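Local coordinates for alpha-fucosidase (Bifidobacterium bifidum, PDB 2EAB), which probably releases alpha-1,2-linked L-fucose from glycans by hydrolysis, this chain being the glycoside hydrolase family 95 catalytic portion of a longer membrane-associated protein, at residues S68-T73 with I142-G147. Sequence-based numbering, arbitrary orientation.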
ATOM      1  N   SER A  68      12.081  24.219  22.331  1.00 12.45           N
ATOM      2  CA  SER A  68      11.194  24.828  23.319  1.00 12.91           C
ATOM      3  C   SER A  68       9.723  24.474  23.100  1.00 12.81           C
ATOM      4  O   SER A  68       9.092  23.888  23.975  1.00 13.21           O
ATOM      5  CB  SER A  68      11.388  26.344  23.374  1.00 13.12           C
ATOM      6  OG  SER A  68      10.657  26.896  24.454  1.00 14.24           O
ATOM      7  N   ARG A  69       9.173  24.837  21.945  1.00 12.55           N
ATOM      8  CA  ARG A  69       7.780  24.500  21.663  1.00 12.34           C
ATOM      9  C   ARG A  69       7.736  23.224  20.836  1.00 11.74           C
ATOM     10  O   ARG A  69       7.635  23.250  19.605  1.00 12.03           O
ATOM     11  CB  ARG A  69       7.026  25.657  20.995  1.00 12.80           C
ATOM     12  CG  ARG A  69       5.522  25.413  20.889  1.00 14.23           C
ATOM     13  CD  ARG A  69       4.755  26.707  20.687  1.00 16.87           C
ATOM     14  NE  ARG A  69       3.394  26.481  20.195  1.00 19.00           N
ATOM     15  CZ  ARG A  69       2.332  26.242  20.962  1.00 20.39           C
ATOM     16  NH1 ARG A  69       2.444  26.178  22.285  1.00 21.53           N
ATOM     17  NH2 ARG A  69       1.144  26.063  20.398  1.00 20.86           N
ATOM     18  N   GLU A  70       7.848  22.107  21.543  1.00 10.95           N
ATOM     19  CA  GLU A  70       7.810  20.798  20.921  1.00 10.26           C
ATOM     20  C   GLU A  70       6.433  20.532  20.320  1.00  9.73           C
ATOM     21  O   GLU A  70       5.409  20.981  20.848  1.00  9.79           O
ATOM     22  CB  GLU A  70       8.205  19.721  21.934  1.00 10.65           C
ATOM     23  CG  GLU A  70       8.022  18.273  21.470  1.00 10.69           C
ATOM     24  CD  GLU A  70       8.961  17.844  20.340  1.00 10.77           C
ATOM     25  OE1 GLU A  70       8.970  18.488  19.271  1.00  9.98           O
ATOM     26  OE2 GLU A  70       9.675  16.832  20.521  1.00 11.46           O
ATOM     27  N   ARG A  71       6.432  19.801  19.212  1.00  9.68           N
ATOM     28  CA  ARG A  71       5.230  19.533  18.444  1.00  9.30           C
ATOM     29  C   ARG A  71       5.232  18.087  17.966  1.00  9.16           C
ATOM     30  O   ARG A  71       6.232  17.604  17.424  1.00  9.11           O
ATOM     31  CB  ARG A  71       5.166  20.481  17.246  1.00  9.31           C
ATOM     32  CG  ARG A  71       3.911  20.362  16.403  1.00  9.08           C
ATOM     33  CD  ARG A  71       3.960  21.341  15.253  1.00  9.81           C
ATOM     34  NE  ARG A  71       2.817  21.166  14.359  1.00  9.73           N
ATOM     35  CZ  ARG A  71       2.589  21.885  13.263  1.00 10.50           C
ATOM     36  NH1 ARG A  71       3.424  22.850  12.890  1.00 11.67           N
ATOM     37  NH2 ARG A  71       1.512  21.634  12.528  1.00 11.27           N
ATOM     38  N   VAL A  72       4.110  17.410  18.192  1.00  8.67           N
ATOM     39  CA  VAL A  72       3.841  16.108  17.590  1.00  8.64           C
ATOM     40  C   VAL A  72       2.525  16.226  16.833  1.00  8.17           C
ATOM     41  O   VAL A  72       1.458  16.347  17.434  1.00  8.25           O
ATOM     42  CB  VAL A  72       3.756  14.981  18.644  1.00  8.89           C
ATOM     43  CG1 VAL A  72       3.489  13.635  17.974  1.00  9.33           C
ATOM     44  CG2 VAL A  72       5.027  14.930  19.484  1.00  9.82           C
ATOM     45  N   THR A  73       2.609  16.221  15.510  1.00  7.58           N
ATOM     46  CA  THR A  73       1.417  16.283  14.675  1.00  7.61           C
ATOM     47  C   THR A  73       0.648  14.972  14.849  1.00  7.59           C
ATOM     48  O   THR A  73       1.251  13.894  14.860  1.00  7.56           O
ATOM     49  CB  THR A  73       1.810  16.584  13.221  1.00  7.44           C
ATOM     50  OG1 THR A  73       2.443  17.872  13.172  1.00  8.19           O
ATOM     51  CG2 THR A  73       0.600  16.582  12.300  1.00  7.62           C
ATOM     52  N   ILE A 142      -0.187  17.799  19.153  1.00  9.53           N
ATOM     53  CA  ILE A 142       0.166  17.875  20.563  1.00  9.73           C
ATOM     54  C   ILE A 142       1.326  18.859  20.675  1.00  9.87           C
ATOM     55  O   ILE A 142       2.351  18.691  20.011  1.00  9.81           O
ATOM     56  CB  ILE A 142       0.603  16.498  21.123  1.00  9.82           C
ATOM     57  CG1 ILE A 142      -0.506  15.458  20.914  1.00 11.05           C
ATOM     58  CG2 ILE A 142       0.988  16.608  22.608  1.00 10.44           C
ATOM     59  CD1 ILE A 142      -0.056  14.019  21.091  1.00 12.76           C
ATOM     60  N   TYR A 143       1.148  19.898  21.490  1.00  9.96           N
ATOM     61  CA  TYR A 143       2.230  20.844  21.780  1.00 10.34           C
ATOM     62  C   TYR A 143       2.726  20.689  23.207  1.00 10.57           C
ATOM     63  O   TYR A 143       1.933  20.620  24.144  1.00 10.61           O
ATOM     64  CB  TYR A 143       1.793  22.288  21.539  1.00 10.58           C
ATOM     65  CG  TYR A 143       1.762  22.694  20.084  1.00 10.49           C
ATOM     66  CD1 TYR A 143       2.935  23.024  19.406  1.00 11.05           C
ATOM     67  CD2 TYR A 143       0.560  22.756  19.382  1.00 10.63           C
ATOM     68  CE1 TYR A 143       2.909  23.409  18.072  1.00 11.54           C
ATOM     69  CE2 TYR A 143       0.526  23.137  18.041  1.00 11.25           C
ATOM     70  CZ  TYR A 143       1.704  23.459  17.395  1.00 11.67           C
ATOM     71  OH  TYR A 143       1.688  23.841  16.075  1.00 12.24           O
ATOM     72  N   LEU A 144       4.047  20.620  23.348  1.00 10.96           N
ATOM     73  CA  LEU A 144       4.701  20.560  24.648  1.00 11.83           C
ATOM     74  C   LEU A 144       5.624  21.767  24.744  1.00 12.22           C
ATOM     75  O   LEU A 144       6.730  21.759  24.207  1.00 12.29           O
ATOM     76  CB  LEU A 144       5.481  19.248  24.812  1.00 12.13           C
ATOM     77  CG  LEU A 144       4.716  17.937  24.586  1.00 12.56           C
ATOM     78  CD1 LEU A 144       5.662  16.747  24.530  1.00 13.46           C
ATOM     79  CD2 LEU A 144       3.662  17.721  25.651  1.00 13.59           C
ATOM     80  N   ASP A 145       5.135  22.820  25.397  1.00 13.02           N
ATOM     81  CA  ASP A 145       5.831  24.105  25.413  1.00 13.89           C
ATOM     82  C   ASP A 145       6.655  24.255  26.687  1.00 14.10           C
ATOM     83  O   ASP A 145       6.112  24.416  27.778  1.00 14.10           O
ATOM     84  CB  ASP A 145       4.838  25.268  25.247  1.00 14.24           C
ATOM     85  CG  ASP A 145       5.526  26.611  25.016  1.00 15.77           C
ATOM     86  OD1 ASP A 145       6.770  26.692  25.097  1.00 16.73           O
ATOM     87  OD2 ASP A 145       4.812  27.603  24.754  1.00 18.88           O
ATOM     88  N   TYR A 146       7.974  24.189  26.520  1.00 14.51           N
ATOM     89  CA  TYR A 146       8.922  24.244  27.628  1.00 15.02           C
ATOM     90  C   TYR A 146       9.218  25.676  28.069  1.00 15.68           C
ATOM     91  O   TYR A 146       9.766  25.896  29.154  1.00 16.01           O
ATOM     92  CB  TYR A 146      10.220  23.526  27.239  1.00 14.85           C
ATOM     93  CG  TYR A 146      10.137  22.008  27.255  1.00 14.33           C
ATOM     94  CD1 TYR A 146       9.269  21.319  26.400  1.00 14.14           C
ATOM     95  CD2 TYR A 146      10.940  21.260  28.113  1.00 14.55           C
ATOM     96  CE1 TYR A 146       9.196  19.927  26.413  1.00 14.11           C
ATOM     97  CE2 TYR A 146      10.881  19.868  28.133  1.00 13.88           C
ATOM     98  CZ  TYR A 146      10.007  19.206  27.279  1.00 14.05           C
ATOM     99  OH  TYR A 146       9.952  17.828  27.301  1.00 14.54           O
ATOM    100  N   GLY A 147       8.863  26.642  27.222  1.00 16.28           N
ATOM    101  CA  GLY A 147       9.016  28.063  27.534  1.00 17.25           C
ATOM    102  C   GLY A 147      10.440  28.519  27.800  1.00 18.06           C
ATOM    103  O   GLY A 147      10.669  29.356  28.680  1.00 18.21           O
TER
HETATM  104  O   HOH W   1       8.490  28.240  23.844  1.00 17.81           O
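The backbone O of S68 accepts a hydrogen bond from Y146 N (2.8 Å), just beyond the end of the antiparallel pairing of 69-73 with 142-145. S68 OG shares a water with D145 OD1 and also bonds to F148 N; the same OD1 takes G147 N in an Asx turn that carries the chain off the strand. R69, a non-hydrogen-bonded pair with D145, runs out extended from CG to NE and lays its guanidinium flat on one face of the Y143 ring. The planes are 13° apart, and R69 CZ lies 3.9 Å from the centroid of the Y143 ring, over its face, in a cation-pi contact. R69 NH1 also makes a long salt bridge to D145 OD2 (3.7 Å), whose carboxylate is turned steeply against the guanidinium. E70 and L144 exchange backbone bonds and put their CB atoms 4.0 Å apart; the bend at chi2 (67°) brings the E70 carboxylate back to its own chain, OE1 receiving R71 N while OE2 forms a salt bridge with R180 and a hydrogen bond with Y182. R71 runs beside Y143, R71 CG lying 3.6 Å from Y143 CE1, and ends in salt bridges to D141 and D43. An alanine in place of Y143 would probably leave the R69 guanidinium without its stacking surface and the R71 methylenes without their neighbour. V72 N to I142 O and I142 N to V72 O, both 2.8 Å, add the next hydrogen-bonded pair. Within the antiparallel sheet of the N-terminal domain, strand 69-76 is flanked by 59-63 and strand 140-145 by 203-208; V72, I142 and L144 pack against strands 176-185 and 190-197 of the facing sheet, forming part of the interior between the two sheets of the beta-sandwich.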